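Local atomic coordinates of DNA double-strand break repair nuclease NurA (Sulfolobus solfataricus, PDB entry 2YGK), a protein that acts as a manganese-dependent nuclease that processes linear double-stranded DNA ends and, with HerA, probably resects the 5' strand during double-strand break repair. Residues 70-75 and 109-114; 138-143 and 181-186; 33-38 and 222-227; 207-212 and 228-233. One frame throughout, in Å; residues are numbered along the deposited sequence.

Contact 1 is the buried one, an apolar seam between strand 70-82 and helix 104-123. Contact 2, partly buried, adds a hydrogen bond where helix 136-140 ends against helix 171-193; it touches contact 1 through Asn-182, and both lie near the bound manganese ion. Contacts 3 and 4 lie away from the metal site, on the far side of the chain's centre from contact 1, and like it rest on apolar packing with no hydrogen bond across. Contact 3 joins helix 17-38 to the end of helix 216-223, next to the second subunit. Contact 4, at the surface, lays a loop on strand 228-236, of the same mixed sheet as strand 70-82. Tyr-38 links contacts 3 and 4.

Contact 1 of 4, residues 70-75 and 109-114; sequences IVYAVG and SLLMEA
Val-74 sends its CG1 methyl against the backbone of helix 104-123, where it rests beside the start of the Met-112 side chain. Val-74 CG1 lies 4.0 Å from Met-112 N and 4.1 Å from Met-112 CB, and also reaches Leu-111 CG at 4.3 Å. The valine places CG1 anti to its own carbonyl carbon (chi1 -69°), and this methyl makes the approach to the helix. Two residues back on the same side of the strand, Tyr-72 meets Leu-111 with the outer part of its ring. The closest pair is Tyr-72 CE2 and Leu-111 CD2 at 4.0 Å, with the same methyl 4.2 Å from Tyr-72 OH; the two side chains run at about a right angle, and the methyl comes at the ring obliquely. Met-112, a selenomethionine, takes part mainly through its root: its CG is 4.3 Å from Gly-75 O, and the chain then leads away from the strand. Its side chain comes within about 5 Å of the bound manganese ion, so this apolar seam runs close to the metal site made by Asp-58 and Asp-133. No hydrogen bond crosses between 70-75 and 109-114; packing alone joins them. Strand and helix point nearly the same way, their axes 24° apart and 7.7 Å at closest approach. The strand is hydrogen-bonded to strands 54-65 and 85-98 on its two flanks, Phe-98 stacks on the Tyr-72 ring, and helix 104-123 packs on this sheet with Leu-111 also touching helix 162-166 and Leu-110 touching helix 171-193.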
loop_
_atom_site.group_PDB
_atom_site.type_symbol
_atom_site.label_atom_id
_atom_site.label_comp_id
_atom_site.label_asym_id
_atom_site.label_seq_id
_atom_site.Cartn_x
_atom_site.Cartn_y
_atom_site.Cartn_z
ATOM N N ILE A 70 14.782 5.808 0.857
ATOM C CA ILE A 70 14.027 4.705 0.287
ATOM C C ILE A 70 14.887 3.970 -0.720
ATOM O O ILE A 70 15.091 4.443 -1.841
ATOM C CB ILE A 70 12.751 5.174 -0.439
ATOM C CG1 ILE A 70 11.987 6.213 0.383
ATOM C CG2 ILE A 70 11.857 3.973 -0.746
ATOM C CD1 ILE A 70 11.667 5.736 1.772
ATOM N N VAL A 71 15.377 2.801 -0.334
ATOM C CA VAL A 71 16.223 2.005 -1.206
ATOM C C VAL A 71 15.343 1.189 -2.122
ATOM O O VAL A 71 14.610 0.354 -1.642
ATOM C CB VAL A 71 17.104 1.042 -0.411
ATOM C CG1 VAL A 71 17.926 0.158 -1.362
ATOM C CG2 VAL A 71 18.031 1.826 0.559
ATOM N N TYR A 72 15.427 1.423 -3.433
ATOM C CA TYR A 72 14.538 0.770 -4.376
ATOM C C TYR A 72 15.258 0.038 -5.487
ATOM O O TYR A 72 16.425 0.263 -5.772
ATOM C CB TYR A 72 13.617 1.785 -5.024
ATOM C CG TYR A 72 14.345 2.698 -5.970
ATOM C CD1 TYR A 72 14.920 3.886 -5.521
ATOM C CD2 TYR A 72 14.494 2.361 -7.298
ATOM C CE1 TYR A 72 15.595 4.729 -6.394
ATOM C CE2 TYR A 72 15.159 3.185 -8.169
ATOM C CZ TYR A 72 15.713 4.377 -7.717
ATOM O OH TYR A 72 16.386 5.202 -8.614
ATOM N N ALA A 73 14.494 -0.803 -6.154
ATOM C CA ALA A 73 14.975 -1.562 -7.267
ATOM C C ALA A 73 13.798 -1.770 -8.182
ATOM O O ALA A 73 12.736 -2.184 -7.749
ATOM C CB ALA A 73 15.522 -2.877 -6.787
ATOM N N VAL A 74 13.992 -1.476 -9.452
ATOM C CA VAL A 74 12.979 -1.691 -10.481
ATOM C C VAL A 74 13.602 -2.540 -11.575
ATOM O O VAL A 74 14.838 -2.505 -11.773
ATOM C CB VAL A 74 12.555 -0.363 -11.128
ATOM C CG1 VAL A 74 11.759 0.502 -10.136
ATOM C CG2 VAL A 74 13.793 0.372 -11.666
ATOM N N GLY A 75 12.756 -3.268 -12.301
ATOM C CA GLY A 75 13.210 -4.072 -13.406
ATOM C C GLY A 75 12.067 -4.419 -14.355
ATOM O O GLY A 75 10.943 -4.645 -13.942
ATOM N N SER A 109 6.944 2.888 -8.573
ATOM C CA SER A 109 6.131 2.122 -9.491
ATOM C C SER A 109 6.025 2.795 -10.853
ATOM O O SER A 109 6.017 2.117 -11.858
ATOM C CB SER A 109 4.755 1.793 -8.902
ATOM O OG SER A 109 4.169 2.915 -8.305
ATOM N N LEU A 110 5.944 4.124 -10.881
ATOM C CA LEU A 110 5.862 4.851 -12.140
ATOM C C LEU A 110 7.172 4.701 -12.898
ATOM O O LEU A 110 7.190 4.638 -14.123
ATOM C CB LEU A 110 5.572 6.336 -11.904
ATOM C CG LEU A 110 4.126 6.597 -11.485
ATOM C CD1 LEU A 110 3.933 7.992 -10.891
ATOM C CD2 LEU A 110 3.187 6.392 -12.626
ATOM N N LEU A 111 8.276 4.680 -12.168
ATOM C CA LEU A 111 9.567 4.415 -12.766
ATOM C C LEU A 111 9.591 3.014 -13.388
ATOM O O LEU A 111 10.061 2.836 -14.521
ATOM C CB LEU A 111 10.634 4.583 -11.723
ATOM C CG LEU A 111 12.089 4.322 -12.071
ATOM C CD1 LEU A 111 12.488 4.861 -13.441
ATOM C CD2 LEU A 111 12.935 4.940 -10.944
HETATM N N MSE A 112 9.020 2.038 -12.692
HETATM C CA MSE A 112 8.911 0.689 -13.227
HETATM C C MSE A 112 8.068 0.707 -14.510
HETATM O O MSE A 112 8.482 0.160 -15.517
HETATM C CB MSE A 112 8.338 -0.252 -12.173
HETATM C CG MSE A 112 8.139 -1.708 -12.632
HETATM SE SE MSE A 112 6.873 -2.663 -11.439
HETATM C CE MSE A 112 5.401 -1.374 -11.678
ATOM N N GLU A 113 6.912 1.365 -14.481
ATOM C CA GLU A 113 6.050 1.447 -15.643
ATOM C C GLU A 113 6.797 2.072 -16.853
ATOM O O GLU A 113 6.760 1.551 -17.959
ATOM C CB GLU A 113 4.735 2.160 -15.258
ATOM C CG GLU A 113 3.607 1.125 -14.689
ATOM C CD GLU A 113 2.941 1.498 -13.299
ATOM O OE1 GLU A 113 3.028 2.682 -12.867
ATOM O OE2 GLU A 113 2.314 0.593 -12.655
ATOM N N ALA A 114 7.552 3.135 -16.609
ATOM C CA ALA A 114 8.439 3.705 -17.608
ATOM C C ALA A 114 9.310 2.672 -18.336
ATOM O O ALA A 114 9.417 2.727 -19.561
ATOM C CB ALA A 114 9.304 4.752 -16.974
#

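Contact 2 of 4, residues 138-143 and 181-186; sequences KKIGNK and LNQFLV
Gln-183 and Ile-140 cross with their side chains at about a right angle, and the glutamine reaches past the isoleucine to the backbone at the end of helix 136-140. Beyond CG the glutamine chain is extended, with CD anti to CA (chi2 -179°), and the chain as a whole brings NE2 across from helix 171-193 to the other segment. Gln-183 NE2 donates a hydrogen bond of 3.2 Å to Ile-140 O. The acceptor lies nearly in the glutamine amide plane, whereas from the carbonyl's side the donor is tilted 34° out of plane and the N-H...O angle is 149°. Gln-183 NE2 is also 3.1 Å from Asn-142 O. Ile-140 CG2 lies 4.1 Å from Gln-183 NE2, while the other branch, CG1, meets Val-186 CG1 at 4.3 Å, about one turn further along helix 171-193. Asn-182 approaches with its CB, 4.0 Å from Lys-139 O, and Val-186 CG2 comes to 4.5 Å from Lys-139 CB. The rest of the lysine leads away to the metal site, where NZ forms a salt bridge with Glu-116 and a hydrogen bond with Asp-133 O; Asp-133 is a manganese ligand. Gly-141, with its positive phi, turns the chain out of the helix just beyond the gripped carbonyl. The chemistry is thus mixed: an apolar touch of Ile-140 on Val-186 beside an amide donor set at a helix C-terminal end, where carbonyl oxygens gather partial negative charge that the donor would probably offset.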
loop_
_atom_site.group_PDB
_atom_site.type_symbol
_atom_site.label_atom_id
_atom_site.label_comp_id
_atom_site.label_asym_id
_atom_site.label_seq_id
_atom_site.Cartn_x
_atom_site.Cartn_y
_atom_site.Cartn_z
ATOM N N LYS A 138 -5.166 2.073 -16.381
ATOM C CA LYS A 138 -4.224 2.214 -15.275
ATOM C C LYS A 138 -2.831 2.668 -15.730
ATOM O O LYS A 138 -2.190 3.444 -15.043
ATOM C CB LYS A 138 -4.175 0.956 -14.374
ATOM C CG LYS A 138 -5.136 1.063 -13.118
ATOM C CD LYS A 138 -5.425 -0.291 -12.408
ATOM C CE LYS A 138 -6.713 -0.239 -11.540
ATOM N NZ LYS A 138 -7.404 -1.591 -11.396
ATOM N N LYS A 139 -2.375 2.191 -16.882
ATOM C CA LYS A 139 -1.049 2.557 -17.418
ATOM C C LYS A 139 -0.972 4.032 -17.803
ATOM O O LYS A 139 0.090 4.664 -17.675
ATOM C CB LYS A 139 -0.711 1.721 -18.643
ATOM C CG LYS A 139 -0.476 0.248 -18.360
ATOM C CD LYS A 139 0.926 -0.035 -17.867
ATOM C CE LYS A 139 1.019 -1.313 -17.016
ATOM N NZ LYS A 139 1.705 -2.414 -17.751
ATOM N N ILE A 140 -2.096 4.562 -18.284
ATOM C CA ILE A 140 -2.201 5.960 -18.650
ATOM C C ILE A 140 -2.120 6.866 -17.444
ATOM O O ILE A 140 -1.611 7.960 -17.556
ATOM C CB ILE A 140 -3.530 6.239 -19.369
ATOM C CG1 ILE A 140 -3.379 5.965 -20.860
ATOM C CG2 ILE A 140 -4.007 7.687 -19.126
ATOM C CD1 ILE A 140 -4.525 6.460 -21.648
ATOM N N GLY A 141 -2.642 6.413 -16.301
ATOM C CA GLY A 141 -2.557 7.168 -15.057
ATOM C C GLY A 141 -3.582 8.276 -15.033
ATOM O O GLY A 141 -4.360 8.407 -15.972
ATOM N N ASN A 142 -3.590 9.060 -13.953
ATOM C CA ASN A 142 -4.554 10.166 -13.787
ATOM C C ASN A 142 -4.123 11.407 -14.539
ATOM O O ASN A 142 -3.052 11.453 -15.116
ATOM C CB ASN A 142 -4.749 10.525 -12.298
ATOM C CG ASN A 142 -5.419 9.402 -11.486
ATOM O OD1 ASN A 142 -6.127 8.539 -12.032
ATOM N ND2 ASN A 142 -5.211 9.431 -10.160
ATOM N N LYS A 143 -4.976 12.417 -14.502
ATOM C CA LYS A 143 -4.741 13.679 -15.176
ATOM C C LYS A 143 -3.660 14.491 -14.424
ATOM O O LYS A 143 -3.628 14.489 -13.187
ATOM C CB LYS A 143 -6.077 14.426 -15.270
ATOM C CG LYS A 143 -7.236 13.551 -15.875
ATOM C CD LYS A 143 -8.464 14.378 -16.314
ATOM C CE LYS A 143 -9.470 13.530 -17.102
ATOM N NZ LYS A 143 -10.504 14.360 -17.795
ATOM N N LEU A 181 5.616 11.246 -18.477
ATOM C CA LEU A 181 6.449 10.325 -19.260
ATOM C C LEU A 181 5.683 9.070 -19.691
ATOM O O LEU A 181 5.704 8.672 -20.861
ATOM C CB LEU A 181 7.698 9.913 -18.469
ATOM C CG LEU A 181 8.700 9.081 -19.277
ATOM C CD1 LEU A 181 9.041 9.781 -20.595
ATOM C CD2 LEU A 181 9.951 8.768 -18.480
ATOM N N ASN A 182 5.003 8.443 -18.746
ATOM C CA ASN A 182 4.190 7.289 -19.097
ATOM C C ASN A 182 3.113 7.608 -20.154
ATOM O O ASN A 182 2.940 6.853 -21.108
ATOM C CB ASN A 182 3.560 6.710 -17.858
ATOM C CG ASN A 182 4.579 6.220 -16.881
ATOM O OD1 ASN A 182 5.727 6.013 -17.232
ATOM N ND2 ASN A 182 4.161 6.015 -15.648
ATOM N N GLN A 183 2.418 8.731 -20.007
ATOM C CA GLN A 183 1.376 9.114 -20.972
ATOM C C GLN A 183 1.960 9.309 -22.372
ATOM O O GLN A 183 1.370 8.887 -23.364
ATOM C CB GLN A 183 0.618 10.373 -20.517
ATOM C CG GLN A 183 -0.326 10.131 -19.332
ATOM C CD GLN A 183 -1.119 11.362 -18.873
ATOM O OE1 GLN A 183 -0.843 12.506 -19.257
ATOM N NE2 GLN A 183 -2.115 11.117 -18.032
ATOM N N PHE A 184 3.136 9.909 -22.434
ATOM C CA PHE A 184 3.839 10.144 -23.680
ATOM C C PHE A 184 4.333 8.833 -24.259
ATOM O O PHE A 184 4.220 8.604 -25.467
ATOM C CB PHE A 184 4.994 11.109 -23.442
ATOM C CG PHE A 184 5.913 11.289 -24.623
ATOM C CD1 PHE A 184 5.536 12.070 -25.715
ATOM C CD2 PHE A 184 7.176 10.706 -24.629
ATOM C CE1 PHE A 184 6.399 12.247 -26.793
ATOM C CE2 PHE A 184 8.051 10.892 -25.706
ATOM C CZ PHE A 184 7.660 11.662 -26.786
ATOM N N LEU A 185 4.832 7.948 -23.403
ATOM C CA LEU A 185 5.234 6.604 -23.826
ATOM C C LEU A 185 4.094 5.707 -24.335
ATOM O O LEU A 185 4.253 4.990 -25.331
ATOM C CB LEU A 185 5.974 5.921 -22.683
ATOM C CG LEU A 185 7.347 6.524 -22.469
ATOM C CD1 LEU A 185 7.955 5.962 -21.202
ATOM C CD2 LEU A 185 8.265 6.282 -23.680
ATOM N N VAL A 186 2.959 5.699 -23.641
ATOM C CA VAL A 186 1.785 4.966 -24.165
ATOM C C VAL A 186 1.458 5.532 -25.520
ATOM O O VAL A 186 1.204 4.791 -26.453
ATOM C CB VAL A 186 0.547 5.121 -23.281
ATOM C CG1 VAL A 186 -0.690 4.663 -24.001
ATOM C CG2 VAL A 186 0.740 4.352 -21.978
#

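Contact 3 of 4, residues 33-38 and 222-227; sequences DKVNEY and LFTEKR
Val-35 straddles the end of helix 216-223 with its two methyls. CG1 stands anti to the valine's backbone N (chi1 160°), which turns it to the residue that follows the helix, Thr-224, while CG2 is left over the root of Phe-223. There Val-35 CG2 lies 3.8 Å from Phe-223 CB and 4.1 Å from Phe-223 CD2, an oblique approach to the ring; the two side chains run at about a right angle. The other methyl also reaches the backbone, Val-35 CG1 being 3.8 Å from Phe-223 O. Thr-224 keeps OG1 between its backbone N and carbonyl carbon (chi1 77°), and that hydroxyl is hydrogen-bonded with Leu-220 O and Arg-262 NH1. Its methyl CG2 is the part that faces Val-35. Asn-36 OD1 comes to 3.6 Å from Phe-223 O. Leu-222 CB sits over the outer part of one face of the Phe-223 ring. The seam joins the C-terminal part of helix 17-38 to the C-terminal end of helix 216-223, with Ile-31 and Leu-27 continuing it along the longer helix, and Trp-333 of the second subunit stacks on Phe-223 at the dimer interface.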
loop_
_atom_site.group_PDB
_atom_site.type_symbol
_atom_site.label_atom_id
_atom_site.label_comp_id
_atom_site.label_asym_id
_atom_site.label_seq_id
_atom_site.Cartn_x
_atom_site.Cartn_y
_atom_site.Cartn_z
ATOM N N ASP A 33 -29.328 -14.096 -14.905
ATOM C CA ASP A 33 -29.920 -13.963 -16.250
ATOM C C ASP A 33 -29.024 -13.228 -17.275
ATOM O O ASP A 33 -28.719 -13.769 -18.348
ATOM C CB ASP A 33 -31.327 -13.304 -16.198
ATOM C CG ASP A 33 -31.548 -12.396 -14.967
ATOM O OD1 ASP A 33 -30.611 -12.163 -14.173
ATOM O OD2 ASP A 33 -32.692 -11.924 -14.783
ATOM N N LYS A 34 -28.609 -12.005 -16.938
ATOM C CA LYS A 34 -27.888 -11.138 -17.884
ATOM C C LYS A 34 -26.501 -11.648 -18.257
ATOM O O LYS A 34 -25.994 -11.332 -19.327
ATOM C CB LYS A 34 -27.813 -9.701 -17.357
ATOM C CG LYS A 34 -29.174 -9.052 -17.309
ATOM C CD LYS A 34 -29.163 -7.649 -16.732
ATOM C CE LYS A 34 -30.600 -7.096 -16.680
ATOM N NZ LYS A 34 -30.700 -5.729 -16.092
ATOM N N VAL A 35 -25.890 -12.443 -17.388
ATOM C CA VAL A 35 -24.576 -12.992 -17.685
ATOM C C VAL A 35 -24.623 -13.723 -18.998
ATOM O O VAL A 35 -23.923 -13.372 -19.937
ATOM C CB VAL A 35 -24.093 -13.973 -16.608
ATOM C CG1 VAL A 35 -23.010 -14.867 -17.155
ATOM C CG2 VAL A 35 -23.590 -13.218 -15.412
ATOM N N ASN A 36 -25.478 -14.732 -19.060
ATOM C CA ASN A 36 -25.565 -15.608 -20.232
ATOM C C ASN A 36 -26.029 -14.856 -21.491
ATOM O O ASN A 36 -25.616 -15.194 -22.593
ATOM C CB ASN A 36 -26.453 -16.814 -19.907
ATOM C CG ASN A 36 -25.960 -17.585 -18.675
ATOM O OD1 ASN A 36 -24.754 -17.801 -18.494
ATOM N ND2 ASN A 36 -26.896 -17.989 -17.821
ATOM N N GLU A 37 -26.853 -13.824 -21.309
ATOM C CA GLU A 37 -27.137 -12.848 -22.355
ATOM C C GLU A 37 -25.831 -12.290 -22.896
ATOM O O GLU A 37 -25.624 -12.254 -24.091
ATOM C CB GLU A 37 -27.959 -11.664 -21.815
ATOM C CG GLU A 37 -29.315 -12.002 -21.123
ATOM C CD GLU A 37 -30.482 -12.117 -22.065
ATOM O OE1 GLU A 37 -30.330 -11.829 -23.271
ATOM O OE2 GLU A 37 -31.564 -12.501 -21.584
ATOM N N TYR A 38 -24.948 -11.862 -21.994
ATOM C CA TYR A 38 -23.717 -11.136 -22.355
ATOM C C TYR A 38 -22.454 -11.983 -22.480
ATOM O O TYR A 38 -21.389 -11.414 -22.605
ATOM C CB TYR A 38 -23.388 -10.097 -21.293
ATOM C CG TYR A 38 -24.177 -8.827 -21.244
ATOM C CD1 TYR A 38 -25.268 -8.576 -22.066
ATOM C CD2 TYR A 38 -23.824 -7.866 -20.322
ATOM C CE1 TYR A 38 -25.967 -7.364 -21.954
ATOM C CE2 TYR A 38 -24.494 -6.691 -20.210
ATOM C CZ TYR A 38 -25.557 -6.432 -21.009
ATOM O OH TYR A 38 -26.175 -5.219 -20.812
ATOM N N LEU A 222 -18.044 -16.264 -11.802
ATOM C CA LEU A 222 -19.026 -16.960 -11.005
ATOM C C LEU A 222 -20.022 -17.697 -11.876
ATOM O O LEU A 222 -20.273 -18.888 -11.635
ATOM C CB LEU A 222 -19.756 -16.007 -10.045
ATOM C CG LEU A 222 -18.956 -15.553 -8.827
ATOM C CD1 LEU A 222 -19.832 -14.685 -8.016
ATOM C CD2 LEU A 222 -18.460 -16.734 -8.015
ATOM N N PHE A 223 -20.544 -17.018 -12.904
ATOM C CA PHE A 223 -21.713 -17.510 -13.645
ATOM C C PHE A 223 -21.493 -18.051 -15.056
ATOM O O PHE A 223 -22.457 -18.355 -15.742
ATOM C CB PHE A 223 -22.783 -16.430 -13.651
ATOM C CG PHE A 223 -23.265 -16.087 -12.279
ATOM C CD1 PHE A 223 -23.961 -17.019 -11.548
ATOM C CD2 PHE A 223 -22.962 -14.859 -11.694
ATOM C CE1 PHE A 223 -24.379 -16.730 -10.265
ATOM C CE2 PHE A 223 -23.378 -14.557 -10.418
ATOM C CZ PHE A 223 -24.093 -15.487 -9.695
ATOM N N THR A 224 -20.237 -18.177 -15.484
ATOM C CA THR A 224 -19.904 -18.888 -16.714
ATOM C C THR A 224 -18.737 -19.819 -16.417
ATOM O O THR A 224 -17.929 -19.539 -15.514
ATOM C CB THR A 224 -19.515 -17.921 -17.840
ATOM O OG1 THR A 224 -18.179 -17.437 -17.657
ATOM C CG2 THR A 224 -20.465 -16.741 -17.907
ATOM N N GLU A 225 -18.654 -20.917 -17.158
ATOM C CA GLU A 225 -17.564 -21.879 -17.007
ATOM C C GLU A 225 -16.743 -22.006 -18.265
ATOM O O GLU A 225 -15.529 -22.159 -18.180
ATOM C CB GLU A 225 -18.090 -23.273 -16.612
ATOM C CG GLU A 225 -17.016 -24.277 -16.039
ATOM C CD GLU A 225 -16.509 -25.360 -17.046
ATOM O OE1 GLU A 225 -17.340 -26.099 -17.620
ATOM O OE2 GLU A 225 -15.270 -25.498 -17.241
ATOM N N LYS A 226 -17.409 -21.960 -19.420
ATOM C CA LYS A 226 -16.795 -22.382 -20.671
ATOM C C LYS A 226 -15.938 -21.284 -21.311
ATOM O O LYS A 226 -16.157 -20.073 -21.116
ATOM C CB LYS A 226 -17.853 -22.863 -21.657
ATOM C CG LYS A 226 -18.454 -24.238 -21.347
ATOM C CD LYS A 226 -17.688 -25.311 -22.086
ATOM C CE LYS A 226 -18.008 -26.743 -21.629
ATOM N NZ LYS A 226 -17.555 -27.771 -22.685
ATOM N N ARG A 227 -14.936 -21.718 -22.072
ATOM C CA ARG A 227 -14.106 -20.801 -22.852
ATOM C C ARG A 227 -14.964 -19.851 -23.709
ATOM O O ARG A 227 -15.902 -20.280 -24.364
ATOM C CB ARG A 227 -13.169 -21.614 -23.737
ATOM C CG ARG A 227 -12.355 -20.818 -24.752
ATOM C CD ARG A 227 -11.539 -21.789 -25.631
ATOM N NE ARG A 227 -10.430 -21.160 -26.360
ATOM C CZ ARG A 227 -10.455 -20.825 -27.653
ATOM N NH1 ARG A 227 -11.550 -20.992 -28.386
ATOM N NH2 ARG A 227 -9.376 -20.294 -28.225
#

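Contact 4 of 4, residues 207-212 and 228-233; sequences RDLFGT and GFSKLI
Leu-209 reaches from the 207-212 loop to strand 228-236, and its atoms can be followed outward. Leu-209 CB rests over the outer part of one face of the Phe-210 ring, inside its own loop. Leu-209 CG is the first to meet the strand, 3.7 Å from Ile-233 CD1. At the fork the branches part: Leu-209 CD1 takes Ser-230 CB at 4.0 Å, and Leu-209 CD2 packs on Ile-233 CD1 (3.8 Å) and CG1 and lies 4.1 Å from Lys-231 CB. Ile-233 is extended, CD1 anti to CA (chi2 -175°), and CD1 sits between Leu-209 CG and Asp-208 CB, 3.4 Å from the latter. Ile-233 CG2 packs on the same Asp-208 CB at 3.8 Å. The leucine and isoleucine side chains cross obliquely. The polar ends have partners of their own: Asp-208 OD2 forms a salt bridge with Lys-235, and Ser-230 OG is hydrogen-bonded to Lys-231 O at 2.6 Å and with Tyr-260 N. Within the loop Arg-207 NE donates to Thr-212 O at 2.9 Å, tying its two ends together. No hydrogen bond links the two segments. The contact is surface packing of the loop after strand 197-201 on strand 228-236 of the mixed sheet, in a NurA domain of the RNase H clan.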
loop_
_atom_site.group_PDB
_atom_site.type_symbol
_atom_site.label_atom_id
_atom_site.label_comp_id
_atom_site.label_asym_id
_atom_site.label_seq_id
_atom_site.Cartn_x
_atom_site.Cartn_y
_atom_site.Cartn_z
ATOM N N ARG A 207 -17.346 -2.071 -14.443
ATOM C CA ARG A 207 -18.766 -2.359 -14.230
ATOM C C ARG A 207 -19.584 -1.964 -15.450
ATOM O O ARG A 207 -20.820 -1.984 -15.418
ATOM C CB ARG A 207 -19.272 -1.629 -12.974
ATOM C CG ARG A 207 -18.812 -2.306 -11.680
ATOM C CD ARG A 207 -18.940 -1.442 -10.465
ATOM N NE ARG A 207 -18.582 -2.170 -9.237
ATOM C CZ ARG A 207 -17.342 -2.358 -8.793
ATOM N NH1 ARG A 207 -16.302 -1.892 -9.471
ATOM N NH2 ARG A 207 -17.142 -3.030 -7.666
ATOM N N ASP A 208 -18.885 -1.637 -16.533
ATOM C CA ASP A 208 -19.517 -1.222 -17.767
ATOM C C ASP A 208 -20.590 -2.183 -18.149
ATOM O O ASP A 208 -21.645 -1.761 -18.603
ATOM C CB ASP A 208 -18.498 -1.160 -18.901
ATOM C CG ASP A 208 -17.632 0.086 -18.835
ATOM O OD1 ASP A 208 -18.209 1.196 -18.931
ATOM O OD2 ASP A 208 -16.392 -0.051 -18.690
ATOM N N LEU A 209 -20.335 -3.478 -17.970
ATOM C CA LEU A 209 -21.288 -4.486 -18.439
ATOM C C LEU A 209 -22.531 -4.534 -17.584
ATOM O O LEU A 209 -23.609 -4.171 -18.051
ATOM C CB LEU A 209 -20.662 -5.884 -18.521
ATOM C CG LEU A 209 -19.825 -6.174 -19.759
ATOM C CD1 LEU A 209 -19.465 -7.645 -19.750
ATOM C CD2 LEU A 209 -20.575 -5.773 -21.036
ATOM N N PHE A 210 -22.365 -4.963 -16.335
ATOM C CA PHE A 210 -23.486 -5.329 -15.482
ATOM C C PHE A 210 -23.895 -4.267 -14.483
ATOM O O PHE A 210 -25.008 -4.314 -13.983
ATOM C CB PHE A 210 -23.159 -6.603 -14.728
ATOM C CG PHE A 210 -22.737 -7.725 -15.605
ATOM C CD1 PHE A 210 -23.652 -8.356 -16.439
ATOM C CD2 PHE A 210 -21.438 -8.174 -15.591
ATOM C CE1 PHE A 210 -23.268 -9.418 -17.249
ATOM C CE2 PHE A 210 -21.040 -9.225 -16.404
ATOM C CZ PHE A 210 -21.959 -9.854 -17.227
ATOM N N GLY A 211 -23.004 -3.333 -14.163
ATOM C CA GLY A 211 -23.343 -2.217 -13.278
ATOM C C GLY A 211 -23.804 -2.640 -11.891
ATOM O O GLY A 211 -24.852 -2.192 -11.419
ATOM N N THR A 212 -23.017 -3.504 -11.248
ATOM C CA THR A 212 -23.366 -4.070 -9.955
ATOM C C THR A 212 -22.341 -3.656 -8.906
ATOM O O THR A 212 -21.385 -2.948 -9.209
ATOM C CB THR A 212 -23.453 -5.607 -10.017
ATOM O OG1 THR A 212 -22.141 -6.173 -10.150
ATOM C CG2 THR A 212 -24.338 -6.055 -11.188
ATOM N N GLY A 228 -14.637 -18.569 -23.692
ATOM C CA GLY A 228 -15.417 -17.594 -24.419
ATOM C C GLY A 228 -15.042 -16.124 -24.258
ATOM O O GLY A 228 -13.936 -15.776 -23.910
ATOM N N PHE A 229 -15.995 -15.258 -24.566
ATOM C CA PHE A 229 -15.765 -13.838 -24.587
ATOM C C PHE A 229 -17.023 -13.081 -24.341
ATOM O O PHE A 229 -18.104 -13.569 -24.550
ATOM C CB PHE A 229 -15.150 -13.404 -25.907
ATOM C CG PHE A 229 -16.019 -13.621 -27.074
ATOM C CD1 PHE A 229 -16.070 -14.869 -27.700
ATOM C CD2 PHE A 229 -16.794 -12.593 -27.575
ATOM C CE1 PHE A 229 -16.897 -15.079 -28.820
ATOM C CE2 PHE A 229 -17.625 -12.792 -28.686
ATOM C CZ PHE A 229 -17.673 -14.029 -29.307
ATOM N N SER A 230 -16.883 -11.866 -23.861
ATOM C CA SER A 230 -18.050 -11.094 -23.474
ATOM C C SER A 230 -18.477 -10.166 -24.573
ATOM O O SER A 230 -17.727 -9.900 -25.504
ATOM C CB SER A 230 -17.675 -10.219 -22.295
ATOM O OG SER A 230 -16.821 -9.172 -22.717
ATOM N N LYS A 231 -19.663 -9.606 -24.420
ATOM C CA LYS A 231 -20.005 -8.402 -25.130
ATOM C C LYS A 231 -18.809 -7.426 -25.092
ATOM O O LYS A 231 -18.104 -7.297 -24.077
ATOM C CB LYS A 231 -21.236 -7.773 -24.510
ATOM C CG LYS A 231 -21.529 -6.380 -25.017
ATOM C CD LYS A 231 -23.005 -5.993 -24.837
ATOM C CE LYS A 231 -23.391 -4.879 -25.823
ATOM N NZ LYS A 231 -24.466 -3.968 -25.349
ATOM N N LEU A 232 -18.599 -6.768 -26.228
ATOM C CA LEU A 232 -17.535 -5.809 -26.430
ATOM C C LEU A 232 -18.005 -4.494 -25.913
ATOM O O LEU A 232 -19.141 -4.146 -26.086
ATOM C CB LEU A 232 -17.177 -5.690 -27.915
ATOM C CG LEU A 232 -16.302 -6.850 -28.430
ATOM C CD1 LEU A 232 -16.848 -8.244 -28.025
ATOM C CD2 LEU A 232 -16.140 -6.795 -29.965
ATOM N N ILE A 233 -17.112 -3.784 -25.251
ATOM C CA ILE A 233 -17.402 -2.514 -24.653
ATOM C C ILE A 233 -16.484 -1.544 -25.338
ATOM O O ILE A 233 -15.308 -1.854 -25.544
ATOM C CB ILE A 233 -17.044 -2.498 -23.167
ATOM C CG1 ILE A 233 -17.634 -3.706 -22.439
ATOM C CG2 ILE A 233 -17.486 -1.204 -22.533
ATOM C CD1 ILE A 233 -17.399 -3.676 -20.931
#